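Local coordinates for oligogalacturonate lyase (Yersinia enterocolitica subsp. enterocolitica, PDB 3PE7), which breaks down oligogalacturonates, the short fragments of pectin, by beta-elimination in the bacterial cytoplasm, as a manganese-bound seven-bladed beta-propeller, at residues A[136-149]-A[161-175]. Residues are numbered along the deposited sequence; the frame is centred on the assembly and turned at random.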
loop_
_atom_site.group_PDB
_atom_site.type_symbol
_atom_site.label_atom_id
_atom_site.label_comp_id
_atom_site.label_asym_id
_atom_site.label_seq_id
_atom_site.Cartn_x
_atom_site.Cartn_y
_atom_site.Cartn_z
ATOM N N CYS A 136 -17.251 -0.438 -0.178
ATOM C CA CYS A 136 -16.819 -1.534 -1.062
ATOM C C CYS A 136 -17.902 -1.834 -2.108
ATOM O O CYS A 136 -18.325 -2.983 -2.276
ATOM C CB CYS A 136 -16.402 -2.774 -0.260
ATOM S SG CYS A 136 -15.290 -3.877 -1.172
ATOM N N THR A 137 -18.344 -0.770 -2.780
ATOM C CA THR A 137 -19.309 -0.877 -3.873
ATOM C C THR A 137 -18.753 -0.353 -5.190
ATOM O O THR A 137 -19.340 -0.606 -6.262
ATOM C CB THR A 137 -20.636 -0.130 -3.545
ATOM O OG1 THR A 137 -20.370 1.264 -3.290
ATOM C CG2 THR A 137 -21.348 -0.771 -2.373
ATOM N N LYS A 138 -17.628 0.369 -5.111
ATOM C CA LYS A 138 -16.974 1.005 -6.267
ATOM C C LYS A 138 -15.449 0.917 -6.129
ATOM O O LYS A 138 -14.941 0.836 -5.019
ATOM C CB LYS A 138 -17.364 2.481 -6.395
ATOM C CG LYS A 138 -18.827 2.722 -6.816
ATOM C CD LYS A 138 -19.186 4.189 -6.758
ATOM C CE LYS A 138 -19.459 4.607 -5.327
ATOM N NZ LYS A 138 -20.034 5.991 -5.221
ATOM N N LEU A 139 -14.750 0.931 -7.264
ATOM C CA LEU A 139 -13.279 0.963 -7.300
ATOM C C LEU A 139 -12.804 2.105 -8.168
ATOM O O LEU A 139 -13.473 2.467 -9.141
ATOM C CB LEU A 139 -12.731 -0.315 -7.935
ATOM C CG LEU A 139 -12.944 -1.699 -7.357
ATOM C CD1 LEU A 139 -12.270 -2.679 -8.312
ATOM C CD2 LEU A 139 -12.350 -1.826 -5.964
ATOM N N VAL A 140 -11.660 2.686 -7.809
ATOM C CA VAL A 140 -10.938 3.569 -8.728
ATOM C C VAL A 140 -9.593 2.940 -9.111
ATOM O O VAL A 140 -8.973 2.234 -8.311
ATOM C CB VAL A 140 -10.738 5.015 -8.209
ATOM C CG1 VAL A 140 -12.052 5.803 -8.328
ATOM C CG2 VAL A 140 -10.210 5.047 -6.766
ATOM N N GLY A 141 -9.169 3.201 -10.348
ATOM C CA GLY A 141 -7.885 2.699 -10.850
ATOM C C GLY A 141 -7.487 3.426 -12.114
ATOM O O GLY A 141 -8.279 4.182 -12.675
ATOM N N ILE A 142 -6.263 3.184 -12.579
ATOM C CA ILE A 142 -5.752 3.821 -13.791
ATOM C C ILE A 142 -5.650 2.805 -14.919
ATOM O O ILE A 142 -5.225 1.687 -14.703
ATOM C CB ILE A 142 -4.349 4.446 -13.562
ATOM C CG1 ILE A 142 -4.376 5.487 -12.431
ATOM C CG2 ILE A 142 -3.793 5.085 -14.849
ATOM C CD1 ILE A 142 -5.318 6.658 -12.658
ATOM N N GLU A 143 -6.066 3.208 -16.115
ATOM C CA GLU A 143 -5.789 2.441 -17.331
ATOM C C GLU A 143 -4.995 3.306 -18.294
ATOM O O GLU A 143 -5.253 4.508 -18.431
ATOM C CB GLU A 143 -7.092 1.975 -17.987
ATOM C CG GLU A 143 -7.859 0.952 -17.138
ATOM C CD GLU A 143 -9.212 0.599 -17.706
ATOM O OE1 GLU A 143 -9.579 1.125 -18.791
ATOM O OE2 GLU A 143 -9.894 -0.228 -17.065
ATOM N N ILE A 144 -4.008 2.700 -18.947
ATOM C CA ILE A 144 -3.130 3.426 -19.868
ATOM C C ILE A 144 -3.334 2.841 -21.261
ATOM O O ILE A 144 -3.471 1.627 -21.404
ATOM C CB ILE A 144 -1.641 3.303 -19.446
ATOM C CG1 ILE A 144 -1.466 3.834 -18.007
ATOM C CG2 ILE A 144 -0.716 4.008 -20.470
ATOM C CD1 ILE A 144 -0.004 3.954 -17.494
ATOM N N ARG A 145 -3.398 3.697 -22.275
ATOM C CA ARG A 145 -3.627 3.202 -23.624
ATOM C C ARG A 145 -2.492 2.247 -23.984
ATOM O O ARG A 145 -1.330 2.550 -23.728
ATOM C CB ARG A 145 -3.716 4.358 -24.628
ATOM C CG ARG A 145 -4.330 3.926 -25.941
ATOM C CD ARG A 145 -4.365 5.051 -26.972
ATOM N NE ARG A 145 -5.221 6.166 -26.568
ATOM C CZ ARG A 145 -6.557 6.147 -26.574
ATOM N NH1 ARG A 145 -7.227 5.069 -26.964
ATOM N NH2 ARG A 145 -7.232 7.229 -26.198
ATOM N N ARG A 146 -2.837 1.096 -24.553
ATOM C CA ARG A 146 -1.830 0.065 -24.868
ATOM C C ARG A 146 -0.676 0.619 -25.711
ATOM O O ARG A 146 0.490 0.291 -25.472
ATOM C CB ARG A 146 -2.462 -1.133 -25.586
ATOM C CG ARG A 146 -1.439 -2.233 -25.921
ATOM C CD ARG A 146 -2.076 -3.436 -26.577
ATOM N NE ARG A 146 -3.018 -4.095 -25.680
ATOM C CZ ARG A 146 -2.680 -4.869 -24.653
ATOM N NH1 ARG A 146 -1.406 -5.092 -24.356
ATOM N NH2 ARG A 146 -3.634 -5.410 -23.908
ATOM N N GLU A 147 -1.016 1.433 -26.712
ATOM C CA GLU A 147 -0.037 2.092 -27.583
ATOM C C GLU A 147 1.014 2.866 -26.809
ATOM O O GLU A 147 2.167 2.994 -27.257
ATOM C CB GLU A 147 -0.746 3.088 -28.502
ATOM C CG GLU A 147 -0.751 2.763 -29.963
ATOM C CD GLU A 147 -0.945 4.033 -30.782
ATOM O OE1 GLU A 147 -0.187 4.249 -31.768
ATOM O OE2 GLU A 147 -1.835 4.836 -30.405
ATOM N N ASP A 148 0.601 3.401 -25.661
ATOM C CA ASP A 148 1.452 4.248 -24.831
ATOM C C ASP A 148 2.110 3.478 -23.690
ATOM O O ASP A 148 2.998 4.009 -23.024
ATOM C CB ASP A 148 0.630 5.386 -24.228
ATOM C CG ASP A 148 0.177 6.389 -25.260
ATOM O OD1 ASP A 148 0.709 6.360 -26.400
ATOM O OD2 ASP A 148 -0.699 7.224 -24.931
ATOM N N TRP A 149 1.675 2.244 -23.459
ATOM C CA TRP A 149 2.194 1.462 -22.345
ATOM C C TRP A 149 3.473 0.727 -22.705
ATOM O O TRP A 149 3.600 0.205 -23.816
ATOM C CB TRP A 149 1.158 0.449 -21.847
ATOM C CG TRP A 149 1.702 -0.447 -20.761
ATOM C CD1 TRP A 149 1.941 -1.800 -20.842
ATOM C CD2 TRP A 149 2.116 -0.046 -19.450
ATOM N NE1 TRP A 149 2.452 -2.258 -19.651
ATOM C CE2 TRP A 149 2.565 -1.208 -18.778
ATOM C CE3 TRP A 149 2.156 1.186 -18.776
ATOM C CZ2 TRP A 149 3.057 -1.177 -17.465
ATOM C CZ3 TRP A 149 2.634 1.213 -17.461
ATOM C CH2 TRP A 149 3.082 0.039 -16.824
ATOM N N PHE A 161 9.550 7.016 -18.839
ATOM C CA PHE A 161 8.135 6.885 -19.176
ATOM C C PHE A 161 7.383 8.207 -18.987
ATOM O O PHE A 161 6.486 8.540 -19.767
ATOM C CB PHE A 161 7.500 5.794 -18.316
ATOM C CG PHE A 161 6.113 5.437 -18.734
ATOM C CD1 PHE A 161 5.860 4.915 -20.007
ATOM C CD2 PHE A 161 5.047 5.617 -17.861
ATOM C CE1 PHE A 161 4.558 4.583 -20.392
ATOM C CE2 PHE A 161 3.747 5.274 -18.245
ATOM C CZ PHE A 161 3.506 4.761 -19.510
ATOM N N TYR A 162 7.761 8.933 -17.944
ATOM C CA TYR A 162 7.138 10.219 -17.611
ATOM C C TYR A 162 7.132 11.201 -18.799
ATOM O O TYR A 162 6.135 11.875 -19.052
ATOM C CB TYR A 162 7.857 10.837 -16.410
ATOM C CG TYR A 162 7.568 12.312 -16.178
ATOM C CD1 TYR A 162 8.517 13.291 -16.503
ATOM C CD2 TYR A 162 6.358 12.723 -15.630
ATOM C CE1 TYR A 162 8.257 14.646 -16.292
ATOM C CE2 TYR A 162 6.081 14.077 -15.421
ATOM C CZ TYR A 162 7.035 15.032 -15.750
ATOM O OH TYR A 162 6.774 16.368 -15.530
ATOM N N PHE A 163 8.233 11.239 -19.539
ATOM C CA PHE A 163 8.392 12.206 -20.627
ATOM C C PHE A 163 7.582 11.866 -21.876
ATOM O O PHE A 163 7.417 12.724 -22.757
ATOM C CB PHE A 163 9.874 12.350 -20.979
ATOM C CG PHE A 163 10.727 12.784 -19.826
ATOM C CD1 PHE A 163 10.893 14.135 -19.537
ATOM C CD2 PHE A 163 11.361 11.841 -19.019
ATOM C CE1 PHE A 163 11.694 14.539 -18.461
ATOM C CE2 PHE A 163 12.166 12.239 -17.931
ATOM C CZ PHE A 163 12.330 13.587 -17.660
ATOM N N THR A 164 7.067 10.637 -21.948
ATOM C CA THR A 164 6.269 10.193 -23.092
ATOM C C THR A 164 4.835 10.717 -23.085
ATOM O O THR A 164 4.127 10.565 -24.067
ATOM C CB THR A 164 6.227 8.652 -23.224
ATOM O OG1 THR A 164 5.527 8.091 -22.112
ATOM C CG2 THR A 164 7.635 8.055 -23.314
ATOM N N LYS A 165 4.414 11.327 -21.973
ATOM C CA LYS A 165 3.043 11.846 -21.838
ATOM C C LYS A 165 1.988 10.817 -22.230
ATOM O O LYS A 165 1.188 11.045 -23.158
ATOM C CB LYS A 165 2.855 13.143 -22.646
ATOM C CG LYS A 165 3.571 14.342 -22.064
ATOM C CD LYS A 165 3.255 15.607 -22.851
ATOM C CE LYS A 165 4.343 16.640 -22.679
ATOM N NZ LYS A 165 4.216 17.437 -21.420
ATOM N N PRO A 166 1.972 9.672 -21.529
ATOM C CA PRO A 166 1.045 8.600 -21.876
ATOM C C PRO A 166 -0.400 9.011 -21.634
ATOM O O PRO A 166 -0.676 9.788 -20.712
ATOM C CB PRO A 166 1.415 7.482 -20.902
ATOM C CG PRO A 166 2.020 8.213 -19.702
ATOM C CD PRO A 166 2.768 9.364 -20.320
ATOM N N CYS A 167 -1.297 8.489 -22.464
ATOM C CA CYS A 167 -2.727 8.692 -22.296
ATOM C C CYS A 167 -3.239 7.786 -21.176
ATOM O O CYS A 167 -3.242 6.560 -21.299
ATOM C CB CYS A 167 -3.471 8.400 -23.588
ATOM S SG CYS A 167 -5.271 8.598 -23.431
ATOM N N CYS A 168 -3.641 8.415 -20.074
ATOM C CA CYS A 168 -4.137 7.716 -18.906
ATOM C C CYS A 168 -5.557 8.147 -18.614
ATOM O O CYS A 168 -5.884 9.329 -18.725
ATOM C CB CYS A 168 -3.281 8.076 -17.687
ATOM S SG CYS A 168 -1.550 7.612 -17.839
ATOM N N ARG A 169 -6.373 7.189 -18.223
ATOM C CA ARG A 169 -7.704 7.485 -17.735
ATOM C C ARG A 169 -7.914 6.940 -16.322
ATOM O O ARG A 169 -7.532 5.817 -15.988
ATOM C CB ARG A 169 -8.788 7.008 -18.719
ATOM C CG ARG A 169 -8.824 5.522 -18.995
ATOM C CD ARG A 169 -9.754 5.212 -20.179
ATOM N NE ARG A 169 -10.072 3.788 -20.224
ATOM C CZ ARG A 169 -10.942 3.219 -21.047
ATOM N NH1 ARG A 169 -11.599 3.946 -21.959
ATOM N NH2 ARG A 169 -11.143 1.909 -20.975
ATOM N N LEU A 170 -8.519 7.786 -15.496
ATOM C CA LEU A 170 -8.870 7.436 -14.130
ATOM C C LEU A 170 -10.271 6.848 -14.216
ATOM O O LEU A 170 -11.226 7.550 -14.573
ATOM C CB LEU A 170 -8.860 8.709 -13.277
ATOM C CG LEU A 170 -8.814 8.582 -11.752
ATOM C CD1 LEU A 170 -8.700 9.994 -11.162
ATOM C CD2 LEU A 170 -10.027 7.886 -11.208
ATOM N N MET A 171 -10.376 5.557 -13.929
ATOM C CA MET A 171 -11.616 4.816 -14.087
ATOM C C MET A 171 -12.315 4.635 -12.766
ATOM O O MET A 171 -11.679 4.455 -11.743
ATOM C CB MET A 171 -11.355 3.429 -14.682
ATOM C CG MET A 171 -10.747 3.453 -16.083
ATOM S SD MET A 171 -11.853 4.268 -17.240
ATOM C CE MET A 171 -13.311 3.234 -17.108
ATOM N N ARG A 172 -13.640 4.659 -12.787
ATOM C CA ARG A 172 -14.338 4.105 -11.654
ATOM C C ARG A 172 -15.224 2.954 -12.096
ATOM O O ARG A 172 -15.863 3.008 -13.170
ATOM C CB ARG A 172 -15.037 5.171 -10.819
ATOM C CG ARG A 172 -16.242 5.752 -11.415
ATOM C CD ARG A 172 -17.169 6.239 -10.302
ATOM N NE ARG A 172 -18.540 6.290 -10.796
ATOM C CZ ARG A 172 -19.086 7.337 -11.405
ATOM N NH1 ARG A 172 -18.391 8.455 -11.584
ATOM N NH2 ARG A 172 -20.343 7.268 -11.823
ATOM N N VAL A 173 -15.201 1.901 -11.289
ATOM C CA VAL A 173 -15.866 0.641 -11.582
ATOM C C VAL A 173 -16.920 0.352 -10.514
ATOM O O VAL A 173 -16.646 0.455 -9.315
ATOM C CB VAL A 173 -14.852 -0.545 -11.670
ATOM C CG1 VAL A 173 -15.566 -1.894 -11.762
ATOM C CG2 VAL A 173 -13.905 -0.375 -12.867
ATOM N N ASP A 174 -18.124 0.009 -10.969
ATOM C CA ASP A 174 -19.201 -0.431 -10.090
ATOM C C ASP A 174 -19.068 -1.923 -9.813
ATOM O O ASP A 174 -19.100 -2.750 -10.742
ATOM C CB ASP A 174 -20.548 -0.126 -10.758
ATOM C CG ASP A 174 -21.731 -0.348 -9.833
ATOM O OD1 ASP A 174 -21.887 -1.461 -9.281
ATOM O OD2 ASP A 174 -22.529 0.610 -9.690
ATOM N N LEU A 175 -18.922 -2.272 -8.536
ATOM C CA LEU A 175 -18.692 -3.663 -8.146
ATOM C C LEU A 175 -19.907 -4.590 -8.293
ATOM O O LEU A 175 -19.745 -5.816 -8.412
ATOM C CB LEU A 175 -18.117 -3.760 -6.729
ATOM C CG LEU A 175 -16.660 -3.338 -6.490
ATOM C CD1 LEU A 175 -16.332 -3.452 -5.018
ATOM C CD2 LEU A 175 -15.638 -4.146 -7.328
HETATM O O HOH W 1 -21.962 -0.800 -6.623
HETATM O O HOH W 2 4.076 6.334 -23.632
HETATM O O HOH W 3 -0.367 9.853 -25.788
#
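Phe161 receives the edge of Trp149 on its ring face, an offset edge-to-face pair with centroids 5.6 Å apart and planes at 82°. The rim of the same ring takes Asp148 O in its plane, 3.1 Å from Phe161 CE1, while Ile144 CD1 approaches CE2. Pro166 CB packs against Asp148 CB and Ile144 CG2. Cys167 N donates to Asp148 OD2 (2.8 Å, nearly straight), on the anti side but tilted out of the carboxylate plane, while Cys167 O accepts from Arg145 N. Strand 168-174 runs antiparallel to strand 138-145, the short axes at 157°; the two are the central strands of one four-stranded propeller blade. Arg169, extended from CG to NE, forms a salt bridge: its NE (3.1 Å) and NH2 (2.8 Å) grip Glu143 OE1 side-on, in the guanidinium plane; the carboxylate is turned 40° from that plane, and its OE2 is hydrogen-bonded to Tyr118 OH. Leu170 meets Ile142 CD1 and Val140 CG1 on the opposite sheet face. Met171 lays CG 3.6 Å from Glu143 CD, and its backbone exchanges two bonds with Gly141. Val173 and Leu139 form a hydrogen-bonded antiparallel pair, Leu139 N to Val173 O and Val173 N to Leu139 O both 2.8 Å. Beyond Asp174, whose OD1 shares a water with Thr137 O, Leu175 crosses Leu139 at about a right angle, Leu175 CD2 lying 3.6 Å from Leu139 CG.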